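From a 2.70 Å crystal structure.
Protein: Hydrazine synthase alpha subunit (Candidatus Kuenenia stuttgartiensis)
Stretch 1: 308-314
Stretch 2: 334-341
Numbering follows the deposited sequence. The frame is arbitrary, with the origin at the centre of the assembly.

Stretch 1, residues 308-314: WGVGQLA
Stretch 2, residues 334-341: GGLYRSPY

The two stretches of the hydrazine synthase alpha subunit meet at a single antiparallel bridge, Gly311 with Tyr337, their CA atoms 5.3 Å apart. Gly311 N donates to Tyr337 O (3.1 Å) and Tyr337 N to Gly311 O (2.7 Å), closing a small ring that also brings the two acceptors Gly311 O and Tyr337 O to 2.9 Å without a bond between them. The pairing does not spread into a ladder: the axis of the strand leading through Leu313 and Ala314 runs at 56° to that of strand 336-341, with a closest approach of 6.1 Å. Gly311 is nearly fully extended (phi/psi 165/-153), whereas Val310 (-121/159), Leu336 (-109/133), Tyr337 (-113/149) and Arg338 (-157/159) keep ordinary extended backbones.

Side chains fill the space around this bridge. Leu313 (chi1 m, chi2 t) points toward stretch 2, its CG lying 3.7 Å from Tyr337 CB and its CD2 4.1 Å from Pro340 CG, so the branched end fits the hollow between the tyrosine and the proline ring. Tyr337 (chi1 m, chi2 78°) also points toward its partner and has the largest covered area, 89 Å²; Gly311 O lies at its ring edge, near the ring plane.

Val310 (chi1 m) is a forked bump with a different neighbour at each tip. CG2 meets Leu336 CD1 at 4.2 Å, with Leu336 in the m, t rotamer, while CG1 lies over one face of the Arg338 guanidinium, 3.6 Å from NE. Arg338 (p, t, m; chi4 -173°) thus offers a flat surface to the methyl while NH1 and NH2 bond elsewhere in the structure.

Gln312 starts away from stretch 2, but its m, m rotamer with chi3 -30° brings the amide back: NE2 donates to Gly335 O at 3.1 Å, extending the polar contact beyond the bridge. Together the stretches bury 502 Å².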

ATOM      1  N   TRP D 308       5.247  12.787 -14.781  1.00 51.20           N
ATOM      2  CA  TRP D 308       5.144  14.246 -14.827  1.00 68.62           C
ATOM      3  C   TRP D 308       6.409  14.955 -14.345  1.00 64.60           C
ATOM      4  O   TRP D 308       7.068  14.508 -13.407  1.00 67.16           O
ATOM      5  CB  TRP D 308       3.950  14.726 -14.000  1.00 63.92           C
ATOM      6  CG  TRP D 308       2.656  14.725 -14.751  1.00 65.58           C
ATOM      7  CD1 TRP D 308       2.311  13.911 -15.791  1.00 63.17           C
ATOM      8  CD2 TRP D 308       1.537  15.593 -14.533  1.00 66.55           C
ATOM      9  NE1 TRP D 308       1.043  14.211 -16.227  1.00 57.06           N
ATOM     10  CE2 TRP D 308       0.547  15.243 -15.471  1.00 58.94           C
ATOM     11  CE3 TRP D 308       1.276  16.630 -13.632  1.00 49.33           C
ATOM     12  CZ2 TRP D 308      -0.685  15.891 -15.535  1.00 48.44           C
ATOM     13  CZ3 TRP D 308       0.053  17.274 -13.698  1.00 68.67           C
ATOM     14  CH2 TRP D 308      -0.912  16.902 -14.642  1.00 72.63           C
ATOM     15  N   GLY D 309       6.734  16.067 -14.999  1.00 68.67           N
ATOM     16  CA  GLY D 309       7.895  16.863 -14.642  1.00 58.95           C
ATOM     17  C   GLY D 309       7.535  18.084 -13.815  1.00 67.98           C
ATOM     18  O   GLY D 309       8.404  18.872 -13.442  1.00 76.48           O
ATOM     19  N   VAL D 310       6.245  18.244 -13.537  1.00 62.33           N
ATOM     20  CA  VAL D 310       5.774  19.319 -12.669  1.00 49.17           C
ATOM     21  C   VAL D 310       5.033  18.719 -11.479  1.00 53.90           C
ATOM     22  O   VAL D 310       4.578  17.578 -11.538  1.00 68.98           O
ATOM     23  CB  VAL D 310       4.856  20.304 -13.417  1.00 66.23           C
ATOM     24  CG1 VAL D 310       5.565  20.865 -14.641  1.00 64.52           C
ATOM     25  CG2 VAL D 310       3.557  19.627 -13.816  1.00 63.26           C
ATOM     26  N   GLY D 311       4.910  19.487 -10.402  1.00 49.19           N
ATOM     27  CA  GLY D 311       4.379  18.959  -9.159  1.00 39.80           C
ATOM     28  C   GLY D 311       4.654  19.873  -7.983  1.00 57.85           C
ATOM     29  O   GLY D 311       4.759  21.088  -8.143  1.00 61.45           O
ATOM     30  N   GLN D 312       4.733  19.289  -6.791  1.00 52.40           N
ATOM     31  CA  GLN D 312       5.088  20.045  -5.595  1.00 62.77           C
ATOM     32  C   GLN D 312       6.586  19.963  -5.313  1.00 72.65           C
ATOM     33  O   GLN D 312       7.338  19.353  -6.075  1.00 63.71           O
ATOM     34  CB  GLN D 312       4.297  19.539  -4.387  1.00 70.13           C
ATOM     35  CG  GLN D 312       2.790  19.620  -4.562  1.00 70.96           C
ATOM     36  CD  GLN D 312       2.307  21.036  -4.814  1.00 71.15           C
ATOM     37  OE1 GLN D 312       2.914  22.003  -4.352  1.00 73.12           O
ATOM     38  NE2 GLN D 312       1.212  21.165  -5.552  1.00 46.18           N
ATOM     39  N   LEU D 313       7.015  20.582  -4.218  1.00 50.92           N
ATOM     40  CA  LEU D 313       8.421  20.563  -3.827  1.00 60.26           C
ATOM     41  C   LEU D 313       8.627  19.792  -2.528  1.00 51.14           C
ATOM     42  O   LEU D 313       8.001  20.093  -1.511  1.00 52.26           O
ATOM     43  CB  LEU D 313       8.959  21.989  -3.673  1.00 67.81           C
ATOM     44  CG  LEU D 313       9.067  22.847  -4.936  1.00 62.23           C
ATOM     45  CD1 LEU D 313       9.657  24.209  -4.604  1.00 51.11           C
ATOM     46  CD2 LEU D 313       9.900  22.142  -5.996  1.00 47.51           C
ATOM     47  N   ALA D 314       9.508  18.799  -2.566  1.00 52.61           N
ATOM     48  CA  ALA D 314       9.816  18.010  -1.377  1.00 59.99           C
ATOM     49  C   ALA D 314      11.305  18.080  -1.059  1.00 71.65           C
ATOM     50  O   ALA D 314      12.115  18.410  -1.925  1.00 67.61           O
ATOM     51  CB  ALA D 314       9.377  16.568  -1.566  1.00 60.05           C
ATOM     52  N   GLY D 334      -2.109  25.457  -3.864  1.00 57.50           N
ATOM     53  CA  GLY D 334      -2.672  24.716  -4.981  1.00 56.11           C
ATOM     54  C   GLY D 334      -1.956  24.908  -6.309  1.00 66.28           C
ATOM     55  O   GLY D 334      -2.398  24.392  -7.336  1.00 61.40           O
ATOM     56  N   GLY D 335      -0.846  25.642  -6.295  1.00 76.80           N
ATOM     57  CA  GLY D 335      -0.092  25.904  -7.509  1.00 63.54           C
ATOM     58  C   GLY D 335       0.863  24.782  -7.874  1.00 57.07           C
ATOM     59  O   GLY D 335       1.081  23.862  -7.087  1.00 65.03           O
ATOM     60  N   LEU D 336       1.431  24.858  -9.075  1.00 49.79           N
ATOM     61  CA  LEU D 336       2.376  23.847  -9.543  1.00 73.77           C
ATOM     62  C   LEU D 336       3.805  24.385  -9.606  1.00 80.37           C
ATOM     63  O   LEU D 336       4.053  25.473 -10.133  1.00 63.66           O
ATOM     64  CB  LEU D 336       1.958  23.318 -10.918  1.00 65.37           C
ATOM     65  CG  LEU D 336       0.674  22.488 -10.971  1.00 78.04           C
ATOM     66  CD1 LEU D 336       0.421  21.978 -12.382  1.00 63.21           C
ATOM     67  CD2 LEU D 336       0.738  21.333  -9.983  1.00 48.67           C
ATOM     68  N   TYR D 337       4.738  23.607  -9.066  1.00 64.67           N
ATOM     69  CA  TYR D 337       6.144  23.994  -9.015  1.00 58.87           C
ATOM     70  C   TYR D 337       7.010  23.105  -9.900  1.00 62.33           C
ATOM     71  O   TYR D 337       6.717  21.925 -10.093  1.00 65.07           O
ATOM     72  CB  TYR D 337       6.663  23.939  -7.576  1.00 47.68           C
ATOM     73  CG  TYR D 337       6.093  24.997  -6.659  1.00 66.04           C
ATOM     74  CD1 TYR D 337       4.820  24.865  -6.119  1.00 67.72           C
ATOM     75  CD2 TYR D 337       6.834  26.121  -6.321  1.00 55.10           C
ATOM     76  CE1 TYR D 337       4.298  25.829  -5.276  1.00 68.13           C
ATOM     77  CE2 TYR D 337       6.321  27.089  -5.479  1.00 63.95           C
ATOM     78  CZ  TYR D 337       5.054  26.937  -4.959  1.00 73.70           C
ATOM     79  OH  TYR D 337       4.538  27.899  -4.121  1.00 75.19           O
ATOM     80  N   ARG D 338       8.081  23.683 -10.435  1.00 60.87           N
ATOM     81  CA  ARG D 338       9.052  22.938 -11.224  1.00 56.48           C
ATOM     82  C   ARG D 338      10.402  23.655 -11.238  1.00 63.90           C
ATOM     83  O   ARG D 338      10.480  24.861 -10.987  1.00 63.02           O
ATOM     84  CB  ARG D 338       8.543  22.737 -12.656  1.00 49.89           C
ATOM     85  CG  ARG D 338       8.498  24.014 -13.476  1.00 65.57           C
ATOM     86  CD  ARG D 338       7.709  23.853 -14.765  1.00 61.42           C
ATOM     87  NE  ARG D 338       8.306  22.885 -15.677  1.00 55.15           N
ATOM     88  CZ  ARG D 338       7.876  22.670 -16.917  1.00 60.98           C
ATOM     89  NH1 ARG D 338       6.848  23.360 -17.393  1.00 57.20           N
ATOM     90  NH2 ARG D 338       8.476  21.769 -17.684  1.00 74.77           N
ATOM     91  N   SER D 339      11.453  22.893 -11.527  1.00 66.79           N
ATOM     92  CA  SER D 339      12.809  23.417 -11.697  1.00 62.85           C
ATOM     93  C   SER D 339      13.297  24.327 -10.566  1.00 65.28           C
ATOM     94  O   SER D 339      13.527  25.515 -10.785  1.00 74.53           O
ATOM     95  CB  SER D 339      12.899  24.173 -13.024  1.00 69.75           C
ATOM     96  OG  SER D 339      12.427  23.376 -14.097  1.00 85.04           O
ATOM     97  N   PRO D 340      13.457  23.772  -9.353  1.00 70.48           N
ATOM     98  CA  PRO D 340      13.996  24.577  -8.250  1.00 71.65           C
ATOM     99  C   PRO D 340      15.506  24.773  -8.374  1.00 73.35           C
ATOM    100  O   PRO D 340      16.199  23.855  -8.813  1.00 54.70           O
ATOM    101  CB  PRO D 340      13.648  23.746  -7.016  1.00 66.06           C
ATOM    102  CG  PRO D 340      13.671  22.339  -7.512  1.00 66.01           C
ATOM    103  CD  PRO D 340      13.181  22.384  -8.939  1.00 62.83           C
ATOM    104  N   TYR D 341      16.009  25.946  -8.001  1.00 81.15           N
ATOM    105  CA  TYR D 341      17.445  26.205  -8.070  1.00 78.27           C
ATOM    106  C   TYR D 341      17.996  26.891  -6.820  1.00 60.73           C
ATOM    107  O   TYR D 341      17.974  28.117  -6.724  1.00 66.43           O
ATOM    108  CB  TYR D 341      17.787  27.040  -9.301  1.00 70.19           C
ATOM    109  CG  TYR D 341      19.204  26.812  -9.767  1.00 68.01           C
ATOM    110  CD1 TYR D 341      20.264  27.499  -9.191  1.00 71.73           C
ATOM    111  CD2 TYR D 341      19.487  25.889 -10.763  1.00 65.28           C
ATOM    112  CE1 TYR D 341      21.562  27.284  -9.604  1.00 56.68           C
ATOM    113  CE2 TYR D 341      20.781  25.666 -11.184  1.00 63.21           C
ATOM    114  CZ  TYR D 341      21.813  26.366 -10.600  1.00 71.86           C
ATOM    115  OH  TYR D 341      23.102  26.146 -11.019  1.00 75.39           O
TER